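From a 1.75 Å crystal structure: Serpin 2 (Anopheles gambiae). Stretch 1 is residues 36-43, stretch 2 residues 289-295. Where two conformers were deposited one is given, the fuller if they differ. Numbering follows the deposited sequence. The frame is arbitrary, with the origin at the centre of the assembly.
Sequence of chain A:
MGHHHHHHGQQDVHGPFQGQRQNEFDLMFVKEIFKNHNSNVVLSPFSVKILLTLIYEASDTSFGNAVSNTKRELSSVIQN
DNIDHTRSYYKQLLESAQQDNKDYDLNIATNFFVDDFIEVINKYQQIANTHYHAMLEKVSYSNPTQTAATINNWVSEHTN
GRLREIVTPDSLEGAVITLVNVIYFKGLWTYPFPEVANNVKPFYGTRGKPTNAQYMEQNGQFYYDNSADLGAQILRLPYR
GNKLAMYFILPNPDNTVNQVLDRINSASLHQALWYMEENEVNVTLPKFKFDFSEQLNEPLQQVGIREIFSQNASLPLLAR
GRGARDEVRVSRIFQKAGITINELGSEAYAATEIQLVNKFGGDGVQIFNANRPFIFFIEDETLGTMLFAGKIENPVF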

# COMPACT_ATOMS: atom_id res chain seq x y z
N ASN A 36 -14.21 3.08 -5.94
CA ASN A 36 -14.17 3.49 -7.34
C ASN A 36 -13.59 2.45 -8.31
O ASN A 36 -13.44 2.72 -9.51
CB ASN A 36 -13.39 4.82 -7.46
CG ASN A 36 -14.23 6.02 -7.07
OD1 ASN A 36 -14.90 6.61 -7.92
ND2 ASN A 36 -14.23 6.36 -5.78
N HIS A 37 -13.25 1.27 -7.82
CA HIS A 37 -12.73 0.22 -8.69
C HIS A 37 -13.46 -1.09 -8.42
O HIS A 37 -13.47 -1.55 -7.29
CB HIS A 37 -11.23 0.03 -8.48
CG HIS A 37 -10.40 1.15 -9.03
ND1 HIS A 37 -10.21 2.33 -8.35
CD2 HIS A 37 -9.74 1.29 -10.21
CE1 HIS A 37 -9.47 3.15 -9.08
NE2 HIS A 37 -9.18 2.54 -10.21
N ASN A 38 -14.06 -1.68 -9.45
CA ASN A 38 -14.79 -2.94 -9.32
C ASN A 38 -13.94 -4.13 -9.73
O ASN A 38 -14.38 -5.01 -10.46
CB ASN A 38 -16.04 -2.93 -10.21
CG ASN A 38 -17.04 -1.86 -9.81
OD1 ASN A 38 -17.20 -1.54 -8.63
ND2 ASN A 38 -17.74 -1.31 -10.80
N SER A 39 -12.71 -4.15 -9.26
CA SER A 39 -11.69 -5.08 -9.72
C SER A 39 -10.85 -5.36 -8.50
O SER A 39 -11.07 -4.72 -7.50
CB SER A 39 -10.81 -4.41 -10.76
OG SER A 39 -10.24 -3.19 -10.26
N ASN A 40 -9.89 -6.28 -8.58
CA ASN A 40 -8.90 -6.40 -7.51
C ASN A 40 -8.18 -5.08 -7.38
O ASN A 40 -7.97 -4.38 -8.37
CB ASN A 40 -7.89 -7.52 -7.80
CG ASN A 40 -8.53 -8.85 -7.99
OD1 ASN A 40 -9.63 -9.10 -7.51
ND2 ASN A 40 -7.83 -9.76 -8.67
N VAL A 41 -7.77 -4.73 -6.16
CA VAL A 41 -7.03 -3.50 -5.93
C VAL A 41 -5.90 -3.85 -4.98
O VAL A 41 -6.11 -4.65 -4.07
CB VAL A 41 -7.90 -2.42 -5.27
CG1 VAL A 41 -7.03 -1.17 -4.89
CG2 VAL A 41 -9.03 -1.96 -6.18
N VAL A 42 -4.72 -3.25 -5.16
CA VAL A 42 -3.70 -3.30 -4.10
C VAL A 42 -2.93 -1.96 -4.16
O VAL A 42 -2.63 -1.44 -5.24
CB VAL A 42 -2.75 -4.52 -4.27
CG1 VAL A 42 -1.96 -4.44 -5.57
CG2 VAL A 42 -1.81 -4.68 -3.08
N LEU A 43 -2.71 -1.38 -2.99
CA LEU A 43 -1.91 -0.16 -2.94
C LEU A 43 -1.11 -0.11 -1.63
O LEU A 43 -1.22 -1.01 -0.78
CB LEU A 43 -2.84 1.07 -3.05
CG LEU A 43 -3.74 1.27 -1.82
CD1 LEU A 43 -3.90 2.79 -1.53
CD2 LEU A 43 -5.11 0.61 -1.99
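Stretch 2 (289-295) KFDFSEQ

Stretch 2 is extended throughout, all of it, Lys289 to Gln295, belonging to a β-strand that begins earlier in the chain. It crosses the short strand 41-43 obliquely: the N-to-C directions make an angle of 67° (signed crossing angle -67°), and the axes approach to 6.0 Å. The backbones come nearest at Val42 and Phe292, whose CA atoms lie 5.7 Å apart. No direct hydrogen bond joins the stretches; they meet through packing, in which backbone oxygens of stretch 1 also take part. Because side chains alternate along an extended strand, Phe290, Phe292 and Glu294 have CA-to-CB bonds directed toward stretch 1, while those of Lys289, Asp291 and Ser293 point away.

Phe292 covers the most surface. With chi1 in the t well, its ring receives Val41 over one face, CG1 of Val41 lying 3.9 Å from CE2 of Phe292 in a CH-pi contact. The ring's edge meets the face of the His37 imidazole, CZ of Phe292 standing 3.6 Å from CD2 of His37 with the planes at 83°. A flat, broad phenyl suits this place, since it offers a face to a methyl and an edge to another aromatic ring.

Phe290, in the p rotamer, presents a face to Asn40, whose CB lies 3.6 Å from Phe290 CE1; the aliphatic part of this polar residue thus packs on the ring while its amide is hydrogen-bonded elsewhere in the structure. Val42 touches both phenylalanines: its CG1 lies 3.6 Å from Phe290 CE1 and 3.9 Å from Phe292 CB, a small branched apolar side chain whose one methyl reaches both.

Polar contacts supplement the packing. Glu294 brings OE2 to 2.9 Å from His37 CE1, near the imidazole plane. One water donates hydrogen bonds to the carbonyl oxygens of Val42 and Phe292, linking the backbones where they come nearest.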

# COMPACT_ATOMS: atom_id res chain seq x y z
N LYS A 289 -2.41 -13.43 -8.02
CA LYS A 289 -1.25 -12.67 -8.43
C LYS A 289 -1.72 -11.55 -9.35
O LYS A 289 -2.28 -11.81 -10.43
CB LYS A 289 -0.28 -13.58 -9.18
CG LYS A 289 0.93 -12.85 -9.77
CD LYS A 289 1.88 -13.82 -10.44
CE LYS A 289 3.18 -13.12 -10.82
NZ LYS A 289 4.17 -14.06 -11.43
N PHE A 290 -1.50 -10.30 -8.96
CA PHE A 290 -1.94 -9.19 -9.80
C PHE A 290 -1.19 -7.91 -9.42
O PHE A 290 -0.46 -7.86 -8.43
CB PHE A 290 -3.46 -8.95 -9.67
CG PHE A 290 -3.91 -8.36 -8.32
CD1 PHE A 290 -4.14 -7.00 -8.16
CD2 PHE A 290 -4.15 -9.20 -7.23
CE1 PHE A 290 -4.57 -6.47 -6.92
CE2 PHE A 290 -4.55 -8.70 -6.00
CZ PHE A 290 -4.78 -7.33 -5.84
N ASP A 291 -1.38 -6.89 -10.24
CA ASP A 291 -0.85 -5.60 -9.88
C ASP A 291 -1.90 -4.53 -10.13
O ASP A 291 -2.94 -4.76 -10.76
CB ASP A 291 0.46 -5.33 -10.60
CG ASP A 291 0.36 -5.52 -12.06
OD1 ASP A 291 -0.40 -4.77 -12.70
OD2 ASP A 291 1.08 -6.40 -12.56
N PHE A 292 -1.63 -3.34 -9.63
CA PHE A 292 -2.64 -2.30 -9.65
C PHE A 292 -1.87 -0.99 -9.68
O PHE A 292 -0.96 -0.78 -8.88
CB PHE A 292 -3.54 -2.34 -8.40
CG PHE A 292 -4.63 -1.31 -8.43
CD1 PHE A 292 -5.77 -1.51 -9.20
CD2 PHE A 292 -4.49 -0.10 -7.74
CE1 PHE A 292 -6.77 -0.54 -9.26
CE2 PHE A 292 -5.49 0.87 -7.80
CZ PHE A 292 -6.64 0.64 -8.56
N SER A 293 -2.19 -0.16 -10.66
CA SER A 293 -1.51 1.12 -10.86
C SER A 293 -2.57 2.20 -10.90
O SER A 293 -3.67 1.98 -11.41
CB SER A 293 -0.76 1.08 -12.20
OG SER A 293 0.13 2.17 -12.31
N GLU A 294 -2.26 3.39 -10.39
CA GLU A 294 -3.23 4.47 -10.43
C GLU A 294 -2.54 5.83 -10.36
O GLU A 294 -1.52 5.98 -9.70
CB GLU A 294 -4.24 4.36 -9.28
CG GLU A 294 -5.34 5.42 -9.35
CD GLU A 294 -6.53 5.12 -8.47
OE1 GLU A 294 -6.33 4.56 -7.38
OE2 GLU A 294 -7.67 5.45 -8.88
N GLN A 295 -3.14 6.81 -11.02
CA GLN A 295 -2.68 8.17 -10.86
C GLN A 295 -3.46 8.69 -9.65
O GLN A 295 -4.69 8.56 -9.60
CB GLN A 295 -2.99 8.98 -12.12
CG GLN A 295 -2.71 10.44 -11.95
CD GLN A 295 -3.02 11.20 -13.24
OE1 GLN A 295 -2.65 10.75 -14.33
NE2 GLN A 295 -3.72 12.31 -13.12
O HOH W 1 -6.83 2.66 -11.90
O HOH W 2 -1.04 0.59 -6.36